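Local coordinates for interpain A (PDB 3BB7), which probably acts as a C10-family cysteine peptidase, captured here as a fragment of its zymogen that joins inhibitor-like pro-region and protease domain, at residues T46-F51 and G288-Y293; T88-T93 and S281-W286. The protein carries 1 engineered substitution. One frame throughout, in Å; residues are numbered along the deposited sequence.

Contact 1: residues T46-F51 and G288-Y293; sequences TDNPSF and GDVDGY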
loop_
_atom_site.group_PDB
_atom_site.type_symbol
_atom_site.label_atom_id
_atom_site.label_comp_id
_atom_site.label_asym_id
_atom_site.label_seq_id
_atom_site.Cartn_x
_atom_site.Cartn_y
_atom_site.Cartn_z
ATOM N N THR A 46 16.278 -0.821 -2.727
ATOM C CA THR A 46 15.459 -0.603 -1.572
ATOM C C THR A 46 14.902 -1.922 -1.098
ATOM O O THR A 46 14.695 -2.815 -1.893
ATOM C CB THR A 46 14.303 0.394 -1.911
ATOM O OG1 THR A 46 13.432 0.531 -0.787
ATOM C CG2 THR A 46 13.493 -0.041 -3.148
ATOM N N ASP A 47 14.679 -2.039 0.207
ATOM C CA ASP A 47 14.119 -3.258 0.761
ATOM C C ASP A 47 12.613 -3.293 0.577
ATOM O O ASP A 47 12.008 -4.313 0.841
ATOM C CB ASP A 47 14.429 -3.366 2.264
ATOM C CG ASP A 47 15.857 -3.780 2.551
ATOM O OD1 ASP A 47 16.583 -4.201 1.627
ATOM O OD2 ASP A 47 16.253 -3.709 3.731
ATOM N N ASN A 48 12.026 -2.180 0.131
ATOM C CA ASN A 48 10.561 -2.031 -0.087
ATOM C C ASN A 48 9.868 -3.367 -0.416
ATOM O O ASN A 48 9.887 -3.812 -1.545
ATOM C CB ASN A 48 10.352 -0.996 -1.214
ATOM C CG ASN A 48 8.909 -0.664 -1.478
ATOM O OD1 ASN A 48 8.007 -1.417 -1.141
ATOM N ND2 ASN A 48 8.692 0.457 -2.149
ATOM N N PRO A 49 9.252 -4.014 0.578
ATOM C CA PRO A 49 8.674 -5.342 0.334
ATOM C C PRO A 49 7.463 -5.338 -0.632
ATOM O O PRO A 49 7.232 -6.337 -1.348
ATOM C CB PRO A 49 8.248 -5.802 1.744
ATOM C CG PRO A 49 9.164 -4.994 2.640
ATOM C CD PRO A 49 9.144 -3.645 2.003
ATOM N N SER A 50 6.691 -4.256 -0.663
ATOM C CA SER A 50 5.482 -4.274 -1.484
ATOM C C SER A 50 5.851 -4.085 -2.964
ATOM O O SER A 50 5.243 -4.713 -3.858
ATOM C CB SER A 50 4.492 -3.246 -0.961
ATOM O OG SER A 50 4.136 -3.570 0.384
ATOM N N PHE A 51 6.879 -3.270 -3.232
ATOM C CA PHE A 51 7.412 -3.152 -4.588
ATOM C C PHE A 51 8.013 -4.485 -5.038
ATOM O O PHE A 51 7.823 -4.915 -6.197
ATOM C CB PHE A 51 8.450 -2.021 -4.622
ATOM C CG PHE A 51 9.155 -1.848 -5.944
ATOM C CD1 PHE A 51 10.537 -2.070 -6.062
ATOM C CD2 PHE A 51 8.449 -1.374 -7.042
ATOM C CE1 PHE A 51 11.195 -1.865 -7.297
ATOM C CE2 PHE A 51 9.083 -1.146 -8.261
ATOM C CZ PHE A 51 10.463 -1.404 -8.393
ATOM N N GLY A 288 8.674 6.635 0.775
ATOM C CA GLY A 288 8.630 7.255 -0.546
ATOM C C GLY A 288 9.445 6.500 -1.589
ATOM O O GLY A 288 9.306 6.782 -2.800
ATOM N N ASP A 289 10.234 5.512 -1.175
ATOM C CA ASP A 289 11.075 4.808 -2.143
ATOM C C ASP A 289 10.196 4.243 -3.263
ATOM O O ASP A 289 9.275 3.474 -3.018
ATOM C CB ASP A 289 11.785 3.636 -1.495
ATOM C CG ASP A 289 12.868 4.055 -0.507
ATOM O OD1 ASP A 289 13.468 3.127 0.117
ATOM O OD2 ASP A 289 13.151 5.274 -0.372
ATOM N N VAL A 290 10.564 4.594 -4.481
ATOM C CA VAL A 290 9.945 4.129 -5.728
ATOM C C VAL A 290 8.435 4.329 -5.881
ATOM O O VAL A 290 7.816 3.692 -6.726
ATOM C CB VAL A 290 10.458 2.710 -6.179
ATOM C CG1 VAL A 290 11.979 2.727 -6.386
ATOM C CG2 VAL A 290 10.057 1.587 -5.211
ATOM N N ASP A 291 7.871 5.274 -5.126
ATOM C CA ASP A 291 6.474 5.654 -5.364
ATOM C C ASP A 291 6.371 6.160 -6.809
ATOM O O ASP A 291 7.319 6.760 -7.344
ATOM C CB ASP A 291 5.980 6.740 -4.388
ATOM C CG ASP A 291 5.845 6.253 -2.966
ATOM O OD1 ASP A 291 5.970 5.033 -2.727
ATOM O OD2 ASP A 291 5.565 7.120 -2.080
ATOM N N GLY A 292 5.246 5.883 -7.459
ATOM C CA GLY A 292 5.068 6.250 -8.873
ATOM C C GLY A 292 3.816 5.627 -9.435
ATOM O O GLY A 292 2.932 5.218 -8.671
ATOM N N TYR A 293 3.733 5.541 -10.765
ATOM C CA TYR A 293 2.566 4.955 -11.440
ATOM C C TYR A 293 2.922 3.585 -11.969
ATOM O O TYR A 293 3.953 3.397 -12.627
ATOM C CB TYR A 293 2.136 5.862 -12.576
ATOM C CG TYR A 293 1.340 7.082 -12.135
ATOM C CD1 TYR A 293 -0.036 7.151 -12.347
ATOM C CD2 TYR A 293 1.955 8.134 -11.478
ATOM C CE1 TYR A 293 -0.758 8.289 -11.970
ATOM C CE2 TYR A 293 1.238 9.280 -11.095
ATOM C CZ TYR A 293 -0.122 9.326 -11.316
ATOM O OH TYR A 293 -0.814 10.468 -10.955
#

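Contact 2: residues T88-T93 and S281-W286; sequences TLLTTT and SVNWGW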
loop_
_atom_site.group_PDB
_atom_site.type_symbol
_atom_site.label_atom_id
_atom_site.label_comp_id
_atom_site.label_asym_id
_atom_site.label_seq_id
_atom_site.Cartn_x
_atom_site.Cartn_y
_atom_site.Cartn_z
ATOM N N THR A 88 -2.118 11.849 -8.137
ATOM C CA THR A 88 -1.695 11.453 -6.794
ATOM C C THR A 88 -2.305 12.315 -5.688
ATOM O O THR A 88 -2.016 13.514 -5.613
ATOM C CB THR A 88 -0.153 11.544 -6.755
ATOM O OG1 THR A 88 0.368 10.780 -7.853
ATOM C CG2 THR A 88 0.430 11.011 -5.413
ATOM N N LEU A 89 -3.143 11.687 -4.849
ATOM C CA LEU A 89 -3.845 12.366 -3.777
ATOM C C LEU A 89 -3.059 12.538 -2.480
ATOM O O LEU A 89 -3.207 13.575 -1.804
ATOM C CB LEU A 89 -5.155 11.619 -3.456
ATOM C CG LEU A 89 -6.187 11.699 -4.590
ATOM C CD1 LEU A 89 -7.358 10.755 -4.337
ATOM C CD2 LEU A 89 -6.729 13.133 -4.777
ATOM N N LEU A 90 -2.264 11.525 -2.093
ATOM C CA LEU A 90 -1.559 11.632 -0.816
ATOM C C LEU A 90 -0.347 12.575 -0.909
ATOM O O LEU A 90 0.272 12.728 -1.986
ATOM C CB LEU A 90 -1.054 10.245 -0.403
ATOM C CG LEU A 90 -1.935 9.294 0.405
ATOM C CD1 LEU A 90 -3.441 9.300 0.201
ATOM C CD2 LEU A 90 -1.320 7.880 0.350
ATOM N N THR A 91 0.019 13.184 0.231
ATOM C CA THR A 91 1.244 14.011 0.287
ATOM C C THR A 91 2.312 13.405 1.205
ATOM O O THR A 91 3.429 13.924 1.305
ATOM C CB THR A 91 0.905 15.426 0.783
ATOM O OG1 THR A 91 0.205 15.348 2.031
ATOM C CG2 THR A 91 0.005 16.133 -0.269
ATOM N N THR A 92 1.960 12.309 1.881
ATOM C CA THR A 92 2.852 11.710 2.850
ATOM C C THR A 92 3.764 10.672 2.183
ATOM O O THR A 92 3.434 10.098 1.137
ATOM C CB THR A 92 2.055 11.012 3.959
ATOM O OG1 THR A 92 1.077 10.135 3.367
ATOM C CG2 THR A 92 1.368 12.024 4.837
ATOM N N THR A 93 4.919 10.438 2.800
ATOM C CA THR A 93 5.821 9.395 2.367
ATOM C C THR A 93 6.219 8.553 3.571
ATOM O O THR A 93 7.382 8.473 3.952
ATOM C CB THR A 93 7.067 9.967 1.650
ATOM O OG1 THR A 93 7.611 11.047 2.415
ATOM C CG2 THR A 93 6.689 10.456 0.262
ATOM N N SER A 281 -1.471 5.371 -9.417
ATOM C CA SER A 281 -0.514 5.987 -8.536
ATOM C C SER A 281 -0.429 5.172 -7.270
ATOM O O SER A 281 -1.454 4.901 -6.628
ATOM C CB SER A 281 -0.956 7.413 -8.223
ATOM O OG SER A 281 -0.040 8.047 -7.344
ATOM N N VAL A 282 0.788 4.782 -6.908
ATOM C CA VAL A 282 1.034 3.900 -5.768
ATOM C C VAL A 282 1.968 4.566 -4.753
ATOM O O VAL A 282 3.026 5.116 -5.119
ATOM C CB VAL A 282 1.677 2.589 -6.211
ATOM C CG1 VAL A 282 1.963 1.671 -5.017
ATOM C CG2 VAL A 282 0.800 1.844 -7.239
ATOM N N ASN A 283 1.532 4.513 -3.493
ATOM C CA ASN A 283 2.362 4.876 -2.356
ATOM C C ASN A 283 2.672 3.596 -1.608
ATOM O O ASN A 283 1.803 3.036 -0.976
ATOM C CB ASN A 283 1.629 5.892 -1.483
ATOM C CG ASN A 283 2.512 6.441 -0.371
ATOM O OD1 ASN A 283 3.177 5.679 0.328
ATOM N ND2 ASN A 283 2.553 7.778 -0.240
ATOM N N TRP A 284 3.898 3.106 -1.735
ATOM C CA TRP A 284 4.255 1.789 -1.200
ATOM C C TRP A 284 4.413 1.776 0.314
ATOM O O TRP A 284 4.547 0.695 0.886
ATOM C CB TRP A 284 5.584 1.290 -1.786
ATOM C CG TRP A 284 5.615 1.211 -3.291
ATOM C CD1 TRP A 284 6.241 2.086 -4.144
ATOM C CD2 TRP A 284 5.017 0.197 -4.115
ATOM N NE1 TRP A 284 6.075 1.672 -5.452
ATOM C CE2 TRP A 284 5.307 0.535 -5.464
ATOM C CE3 TRP A 284 4.220 -0.940 -3.849
ATOM C CZ2 TRP A 284 4.867 -0.223 -6.537
ATOM C CZ3 TRP A 284 3.769 -1.705 -4.965
ATOM C CH2 TRP A 284 4.103 -1.329 -6.274
ATOM N N GLY A 285 4.448 2.941 0.946
ATOM C CA GLY A 285 4.618 3.026 2.403
ATOM C C GLY A 285 6.027 2.613 2.813
ATOM O O GLY A 285 6.221 2.028 3.864
ATOM N N TRP A 286 7.016 2.949 1.980
ATOM C CA TRP A 286 8.407 2.633 2.287
ATOM C C TRP A 286 9.233 3.890 2.155
ATOM O O TRP A 286 10.196 3.948 1.391
ATOM C CB TRP A 286 8.949 1.476 1.453
ATOM C CG TRP A 286 10.128 0.806 2.123
ATOM C CD1 TRP A 286 11.454 1.002 1.841
ATOM C CD2 TRP A 286 10.083 -0.151 3.210
ATOM N NE1 TRP A 286 12.223 0.231 2.663
ATOM C CE2 TRP A 286 11.415 -0.475 3.526
ATOM C CE3 TRP A 286 9.043 -0.744 3.951
ATOM C CZ2 TRP A 286 11.743 -1.408 4.531
ATOM C CZ3 TRP A 286 9.366 -1.680 4.955
ATOM C CH2 TRP A 286 10.707 -1.997 5.231
#

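Contact 1: residues T46-F51 and G288-Y293
Thr-46 and Asp-289 meet alongside each other through their side chains, which run in opposing senses. The hydroxyl OG1 of Thr-46, anti to its backbone N (chi1 176°), donates to Asp-289 OD1 at 2.7 Å, reaching that oxygen on its anti side. The same OG1 accepts from Asn-48 N at 3.2 Å, closing an ST turn, so two bonds grip this hydroxyl. Asn-48 uses both ends of its amide: OD1 caps the helix that follows, taking Phe-51 N at 3.0 Å from above the carbonyl plane and Ser-50 N more weakly, while ND2 makes a weak bond to Asp-289 O (3.2 Å). The apolar part rests on Val-290. Its CG2 methyl lies over one face of the Phe-51 ring, 3.8 Å from the ring centroid, in a CH-pi contact, and also approaches Asn-48 ND2 at 3.5 Å. Asp-289 and Val-290 form the corner of a type II turn from Gly-288 to Asp-291. The contact thus joins the start of helix 49-68, within the inhibitor-family part, to the turn leading into strand 292-294 of the protease; beside it, Ser-50 OG binds Ala-268 N of strand 267-274.

Contact 2: residues T88-T93 and S281-W286
Asn-283 reaches from the end of its strand to the loop carrying Thr-92. CG is anti to the backbone N (chi1 -173°), and from there ND2 donates to Thr-92 O at 2.8 Å; the acceptor lies in the amide plane, although the N-H...O angle of 135° is bent. The other end of the amide turns back on its own chain: OD1 accepts from Gly-285 N at 3.1 Å, in the carbonyl plane, forming an Asx turn. Gln-123 NE2 also binds this OD1, and Gln-123 OE1 holds Thr-92 OG1, so one glutamine braces both partners. The Leu-90 side chain crosses that of Asn-283 at about a right angle, its CD2 methyl lying 3.9 Å from ND2 and 4.0 Å from CB. Farther back, Ser-281 OG, likewise anti to its backbone N (chi1 179°), forms a 2.8 Å hydrogen bond with Thr-88 OG1; the serine hydroxyl has its stronger partner in Asp-272 OD2 of strand 267-274. The 88-93 loop runs beside strand 280-283, tied to neighbouring strand 267-274 through Asp-272 and lying against helix 116-128, where Leu-90 touches Gln-123 and Tyr-127.

Overall arrangement
The centres of contacts 1 and 2 lie about 10 Å apart. Along the chain the order is 46-51, 88-93, 281-286, 288-293, so contact 2 falls within the span bracketed by contact 1. Their later segments include parts of strands 280-283 and 292-294, antiparallel neighbours in one sheet, where Gly-292 O and Val-282 N are 2.8 Å apart; Val-290 O also binds Trp-284 NE1. Through strand 35-39, which pairs with 292-294, the inhibitor-family part continues the protease sheet. The Asn-48 side chain is about 7 Å from that of His-267 and 8 Å from engineered Ala-116, the predicted catalytic positions, consistent with a pro-region docked beside the active site.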